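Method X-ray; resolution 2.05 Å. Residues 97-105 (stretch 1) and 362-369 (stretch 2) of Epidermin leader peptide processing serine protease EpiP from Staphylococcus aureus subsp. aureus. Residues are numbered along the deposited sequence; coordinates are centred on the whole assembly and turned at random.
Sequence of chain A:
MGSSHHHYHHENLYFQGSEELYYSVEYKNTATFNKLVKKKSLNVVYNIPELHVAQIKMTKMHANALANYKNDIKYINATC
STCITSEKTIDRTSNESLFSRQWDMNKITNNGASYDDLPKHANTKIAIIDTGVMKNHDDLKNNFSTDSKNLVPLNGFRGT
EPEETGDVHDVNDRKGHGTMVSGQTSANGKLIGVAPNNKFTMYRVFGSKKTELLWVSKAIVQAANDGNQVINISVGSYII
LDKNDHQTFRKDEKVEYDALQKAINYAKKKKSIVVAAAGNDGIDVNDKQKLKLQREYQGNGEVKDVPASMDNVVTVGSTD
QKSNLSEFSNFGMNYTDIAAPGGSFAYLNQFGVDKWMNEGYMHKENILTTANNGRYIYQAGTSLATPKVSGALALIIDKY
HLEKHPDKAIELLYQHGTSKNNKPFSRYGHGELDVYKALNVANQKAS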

ATOM      1  N   SER A  97     -21.086   1.280 -20.223  1.00 35.92           N
ATOM      2  CA  SER A  97     -20.455   0.580 -19.106  1.00 34.60           C
ATOM      3  C   SER A  97     -19.431  -0.462 -19.537  1.00 33.16           C
ATOM      4  O   SER A  97     -19.645  -1.207 -20.468  1.00 34.94           O
ATOM      5  CB  SER A  97     -21.503  -0.084 -18.199  1.00 33.88           C
ATOM      6  OG  SER A  97     -20.882  -0.704 -17.078  1.00 29.88           O
ATOM      7  N   LEU A  98     -18.312  -0.481 -18.836  1.00 32.18           N
ATOM      8  CA  LEU A  98     -17.271  -1.477 -19.052  1.00 31.85           C
ATOM      9  C   LEU A  98     -17.371  -2.527 -17.931  1.00 30.26           C
ATOM     10  O   LEU A  98     -16.574  -3.470 -17.875  1.00 28.48           O
ATOM     11  CB  LEU A  98     -15.883  -0.816 -18.982  1.00 31.83           C
ATOM     12  CG  LEU A  98     -15.538   0.293 -19.977  1.00 34.89           C
ATOM     13  CD1 LEU A  98     -14.138   0.866 -19.680  1.00 33.34           C
ATOM     14  CD2 LEU A  98     -15.636  -0.195 -21.421  1.00 31.58           C
ATOM     15  N   PHE A  99     -18.351  -2.360 -17.041  1.00 29.05           N
ATOM     16  CA  PHE A  99     -18.464  -3.242 -15.886  1.00 29.26           C
ATOM     17  C   PHE A  99     -18.513  -4.724 -16.255  1.00 28.51           C
ATOM     18  O   PHE A  99     -17.899  -5.519 -15.583  1.00 28.37           O
ATOM     19  CB  PHE A  99     -19.605  -2.833 -14.936  1.00 29.03           C
ATOM     20  CG  PHE A  99     -19.758  -3.758 -13.765  1.00 29.94           C
ATOM     21  CD1 PHE A  99     -18.844  -3.724 -12.715  1.00 30.72           C
ATOM     22  CD2 PHE A  99     -20.786  -4.694 -13.735  1.00 28.66           C
ATOM     23  CE1 PHE A  99     -18.962  -4.587 -11.640  1.00 30.73           C
ATOM     24  CE2 PHE A  99     -20.916  -5.558 -12.661  1.00 31.64           C
ATOM     25  CZ  PHE A  99     -19.989  -5.511 -11.608  1.00 30.04           C
ATOM     26  N   SER A 100     -19.174  -5.089 -17.343  1.00 30.52           N
ATOM     27  CA  SER A 100     -19.236  -6.516 -17.745  1.00 30.92           C
ATOM     28  C   SER A 100     -17.883  -7.106 -18.196  1.00 31.24           C
ATOM     29  O   SER A 100     -17.748  -8.341 -18.320  1.00 32.69           O
ATOM     30  CB  SER A 100     -20.293  -6.747 -18.827  1.00 30.58           C
ATOM     31  OG  SER A 100     -19.955  -6.102 -20.039  1.00 33.27           O
ATOM     32  N   ARG A 101     -16.901  -6.255 -18.472  1.00 28.88           N
ATOM     33  CA  ARG A 101     -15.567  -6.746 -18.818  1.00 30.29           C
ATOM     34  C   ARG A 101     -14.693  -6.903 -17.568  1.00 28.81           C
ATOM     35  O   ARG A 101     -13.632  -7.516 -17.626  1.00 27.30           O
ATOM     36  CB  ARG A 101     -14.884  -5.783 -19.796  1.00 31.57           C
ATOM     37  CG  ARG A 101     -15.610  -5.625 -21.114  1.00 34.25           C
ATOM     38  CD  ARG A 101     -14.891  -4.605 -21.958  1.00 35.41           C
ATOM     39  NE  ARG A 101     -15.645  -4.251 -23.141  1.00 41.24           N
ATOM     40  CZ  ARG A 101     -15.200  -3.447 -24.103  1.00 48.26           C
ATOM     41  NH1 ARG A 101     -13.980  -2.917 -24.034  1.00 50.67           N
ATOM     42  NH2 ARG A 101     -15.970  -3.179 -25.147  1.00 50.09           N
ATOM     43  N   GLN A 102     -15.122  -6.314 -16.446  1.00 27.72           N
ATOM     44  CA  GLN A 102     -14.352  -6.392 -15.202  1.00 26.04           C
ATOM     45  C   GLN A 102     -14.625  -7.721 -14.520  1.00 26.21           C
ATOM     46  O   GLN A 102     -15.355  -7.787 -13.550  1.00 26.01           O
ATOM     47  CB  GLN A 102     -14.746  -5.255 -14.255  1.00 26.60           C
ATOM     48  CG  GLN A 102     -14.550  -3.863 -14.819  1.00 24.27           C
ATOM     49  CD  GLN A 102     -14.911  -2.823 -13.813  1.00 25.09           C
ATOM     50  OE1 GLN A 102     -15.910  -2.132 -13.978  1.00 22.62           O
ATOM     51  NE2 GLN A 102     -14.113  -2.716 -12.728  1.00 19.35           N
ATOM     52  N   TRP A 103     -14.048  -8.798 -15.038  1.00 27.20           N
ATOM     53  CA  TRP A 103     -14.294 -10.110 -14.456  1.00 26.05           C
ATOM     54  C   TRP A 103     -13.965 -10.163 -12.970  1.00 25.72           C
ATOM     55  O   TRP A 103     -14.640 -10.845 -12.216  1.00 26.98           O
ATOM     56  CB  TRP A 103     -13.515 -11.204 -15.181  1.00 25.07           C
ATOM     57  CG  TRP A 103     -12.030 -11.014 -15.199  1.00 24.80           C
ATOM     58  CD1 TRP A 103     -11.289 -10.474 -16.212  1.00 25.46           C
ATOM     59  CD2 TRP A 103     -11.098 -11.401 -14.184  1.00 26.29           C
ATOM     60  NE1 TRP A 103      -9.961 -10.469 -15.871  1.00 25.35           N
ATOM     61  CE2 TRP A 103      -9.818 -11.032 -14.630  1.00 25.22           C
ATOM     62  CE3 TRP A 103     -11.222 -12.016 -12.928  1.00 30.70           C
ATOM     63  CZ2 TRP A 103      -8.667 -11.265 -13.872  1.00 27.83           C
ATOM     64  CZ3 TRP A 103     -10.082 -12.242 -12.177  1.00 29.38           C
ATOM     65  CH2 TRP A 103      -8.822 -11.863 -12.646  1.00 28.56           C
ATOM     66  N   ASP A 104     -12.909  -9.468 -12.577  1.00 24.60           N
ATOM     67  CA  ASP A 104     -12.444  -9.451 -11.211  1.00 25.61           C
ATOM     68  C   ASP A 104     -13.450  -8.785 -10.253  1.00 26.32           C
ATOM     69  O   ASP A 104     -13.639  -9.246  -9.134  1.00 26.84           O
ATOM     70  CB  ASP A 104     -11.086  -8.728 -11.151  1.00 26.76           C
ATOM     71  CG  ASP A 104     -11.152  -7.298 -11.706  1.00 30.05           C
ATOM     72  OD1 ASP A 104     -11.685  -7.104 -12.841  1.00 32.52           O
ATOM     73  OD2 ASP A 104     -10.655  -6.380 -11.016  1.00 31.00           O
ATOM     74  N   MET A 105     -14.108  -7.726 -10.727  1.00 26.40           N
ATOM     75  CA  MET A 105     -15.069  -6.966  -9.950  1.00 26.71           C
ATOM     76  C   MET A 105     -16.380  -7.759  -9.910  1.00 27.50           C
ATOM     77  O   MET A 105     -17.071  -7.811  -8.883  1.00 26.71           O
ATOM     78  CB  MET A 105     -15.236  -5.564 -10.582  1.00 27.13           C
ATOM     79  CG  MET A 105     -15.674  -4.473  -9.624  1.00 29.61           C
ATOM     80  SD  MET A 105     -14.511  -4.273  -8.218  1.00 31.33           S
ATOM     81  CE  MET A 105     -13.069  -3.499  -8.926  1.00 21.62           C
ATOM     82  N   MET A 362      -5.291 -11.949 -22.739  1.00 29.52           N
ATOM     83  CA  MET A 362      -4.961 -10.835 -21.871  1.00 29.99           C
ATOM     84  C   MET A 362      -6.179 -10.375 -21.078  1.00 29.19           C
ATOM     85  O   MET A 362      -6.091 -10.157 -19.867  1.00 26.42           O
ATOM     86  CB  MET A 362      -4.416  -9.664 -22.690  1.00 30.62           C
ATOM     87  CG  MET A 362      -4.155  -8.402 -21.865  1.00 34.84           C
ATOM     88  SD  MET A 362      -3.654  -6.954 -22.837  1.00 40.94           S
ATOM     89  CE  MET A 362      -5.124  -6.606 -23.814  1.00 38.06           C
ATOM     90  N   HIS A 363      -7.309 -10.259 -21.776  1.00 29.83           N
ATOM     91  CA  HIS A 363      -8.573  -9.779 -21.203  1.00 31.30           C
ATOM     92  C   HIS A 363      -9.160 -10.697 -20.127  1.00 31.12           C
ATOM     93  O   HIS A 363      -9.867 -10.242 -19.231  1.00 30.22           O
ATOM     94  CB  HIS A 363      -9.608  -9.580 -22.324  1.00 32.19           C
ATOM     95  CG  HIS A 363      -9.110  -8.715 -23.447  1.00 35.66           C
ATOM     96  ND1 HIS A 363      -8.336  -9.210 -24.478  1.00 37.21           N
ATOM     97  CD2 HIS A 363      -9.257  -7.391 -23.687  1.00 36.02           C
ATOM     98  CE1 HIS A 363      -8.042  -8.225 -25.310  1.00 40.40           C
ATOM     99  NE2 HIS A 363      -8.586  -7.112 -24.848  1.00 36.93           N
ATOM    100  N   LYS A 364      -8.892 -11.984 -20.258  1.00 30.45           N
ATOM    101  CA  LYS A 364      -9.371 -12.978 -19.325  1.00 31.71           C
ATOM    102  C   LYS A 364      -8.563 -13.048 -18.024  1.00 30.87           C
ATOM    103  O   LYS A 364      -9.148 -13.295 -16.967  1.00 31.76           O
ATOM    104  CB  LYS A 364      -9.357 -14.358 -19.993  1.00 31.77           C
ATOM    105  CG  LYS A 364     -10.361 -14.489 -21.131  1.00 32.01           C
ATOM    106  CD  LYS A 364     -10.274 -15.868 -21.772  1.00 36.49           C
ATOM    107  CE  LYS A 364     -11.291 -16.031 -22.907  1.00 39.82           C
ATOM    108  NZ  LYS A 364     -11.132 -17.337 -23.621  1.00 40.11           N
ATOM    109  N   GLU A 365      -7.247 -12.806 -18.095  1.00 29.15           N
ATOM    110  CA  GLU A 365      -6.372 -12.954 -16.927  1.00 28.28           C
ATOM    111  C   GLU A 365      -5.792 -11.655 -16.339  1.00 28.13           C
ATOM    112  O   GLU A 365      -5.111 -11.709 -15.317  1.00 27.47           O
ATOM    113  CB  GLU A 365      -5.228 -13.945 -17.232  1.00 29.07           C
ATOM    114  CG  GLU A 365      -4.167 -13.456 -18.245  1.00 27.57           C
ATOM    115  CD  GLU A 365      -3.021 -14.474 -18.442  1.00 29.70           C
ATOM    116  OE1 GLU A 365      -2.066 -14.153 -19.178  1.00 31.25           O
ATOM    117  OE2 GLU A 365      -3.065 -15.595 -17.861  1.00 29.79           O
ATOM    118  N   ASN A 366      -6.007 -10.511 -16.988  1.00 28.47           N
ATOM    119  CA  ASN A 366      -5.542  -9.239 -16.427  1.00 29.32           C
ATOM    120  C   ASN A 366      -6.721  -8.402 -15.961  1.00 29.54           C
ATOM    121  O   ASN A 366      -7.865  -8.648 -16.339  1.00 32.20           O
ATOM    122  CB  ASN A 366      -4.645  -8.451 -17.389  1.00 29.50           C
ATOM    123  CG  ASN A 366      -3.229  -9.056 -17.534  1.00 30.72           C
ATOM    124  OD1 ASN A 366      -2.891 -10.089 -16.936  1.00 32.71           O
ATOM    125  ND2 ASN A 366      -2.395  -8.385 -18.305  1.00 32.16           N
ATOM    126  N   ILE A 367      -6.404  -7.399 -15.158  1.00 28.76           N
ATOM    127  CA  ILE A 367      -7.367  -6.514 -14.543  1.00 28.77           C
ATOM    128  C   ILE A 367      -7.529  -5.205 -15.322  1.00 26.42           C
ATOM    129  O   ILE A 367      -6.565  -4.462 -15.523  1.00 23.49           O
ATOM    130  CB  ILE A 367      -6.883  -6.119 -13.132  1.00 28.26           C
ATOM    131  CG1 ILE A 367      -6.518  -7.365 -12.278  1.00 30.13           C
ATOM    132  CG2 ILE A 367      -7.906  -5.207 -12.452  1.00 29.04           C
ATOM    133  CD1 ILE A 367      -7.643  -8.272 -11.938  1.00 23.07           C
ATOM    134  N   LEU A 368      -8.761  -4.912 -15.708  1.00 24.17           N
ATOM    135  CA  LEU A 368      -9.067  -3.701 -16.410  1.00 23.73           C
ATOM    136  C   LEU A 368      -9.179  -2.596 -15.369  1.00 23.34           C
ATOM    137  O   LEU A 368      -9.936  -2.720 -14.411  1.00 21.62           O
ATOM    138  CB  LEU A 368     -10.382  -3.877 -17.189  1.00 24.91           C
ATOM    139  CG  LEU A 368     -10.921  -2.659 -17.948  1.00 27.01           C
ATOM    140  CD1 LEU A 368      -9.920  -2.121 -18.984  1.00 27.23           C
ATOM    141  CD2 LEU A 368     -12.226  -3.016 -18.604  1.00 29.89           C
ATOM    142  N   THR A 369      -8.397  -1.534 -15.512  1.00 24.21           N
ATOM    143  CA  THR A 369      -8.498  -0.440 -14.553  1.00 23.71           C
ATOM    144  C   THR A 369      -8.286   0.889 -15.243  1.00 23.91           C
ATOM    145  O   THR A 369      -7.975   0.938 -16.438  1.00 23.06           O
ATOM    146  CB  THR A 369      -7.503  -0.635 -13.355  1.00 25.43           C
ATOM    147  OG1 THR A 369      -7.841   0.261 -12.279  1.00 24.35           O
ATOM    148  CG2 THR A 369      -6.050  -0.457 -13.783  1.00 25.07           C
TER
HETATM  149  O   HOH W   1     -11.690  -8.243 -19.602  1.00 39.58           O
HETATM  150  O   HOH W   2     -11.663  -3.981 -12.607  1.00 26.57           O
HETATM  151  O   HOH W   3     -10.641  -7.225 -15.383  1.00 28.52           O

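Stretch 1 opens with a turn that tightens into a 3-10 segment at 99-101, where the L98 carbonyl accepts from R101 N (R101 N to L98 O, 2.9 Å) and F99 O accepts from Q102 N (3.0 Å). Q102 then occupies the N-cap position of the helix that starts at W103. In stretch 2 a helix runs out at E365, its last turn held by a hydrogen bond from N366 N to M362 O (2.9 Å); N366 leaves helical geometry, and a strand begins at I367. The backbones stay well apart: D104 CA lies 6.7 Å from I367 CA and W103 CA 7.5 Å from K364 CA, so side chains and water fill much of the space between them.

W103 dominates on its side. With chi1 at 58° (p), its indole reaches the end of the opposing helix, and NE1 donates to the carbonyl oxygen of N366 (NE1 to O, 2.8 Å), which lies near the ring plane. K364 O, over one ring face, is only 3.1 Å from W103 NE1, but the angle is too poor for a hydrogen bond. The indole also packs against I367, with W103 CZ2 3.7 Å from I367 CD1.

L368 points toward stretch 1 and has the largest area covered in the contact. Its CD2 lies 4.0 Å from R101 CB and 4.3 Å from L98 CB, so it packs against the 3-10 turn and the residue before it.

Three waters complete the contact. Water 1 donates to both R101 O (2.9 Å from its O) and H363 O (2.7 Å). The oxygen of water 2 accepts from Q102 NE2 at 2.8 Å. Water 3 donates from its O to D104 OD1 (2.8 Å) and accepts from L368 N (3.0 Å), linking the carboxylate to the strand backbone.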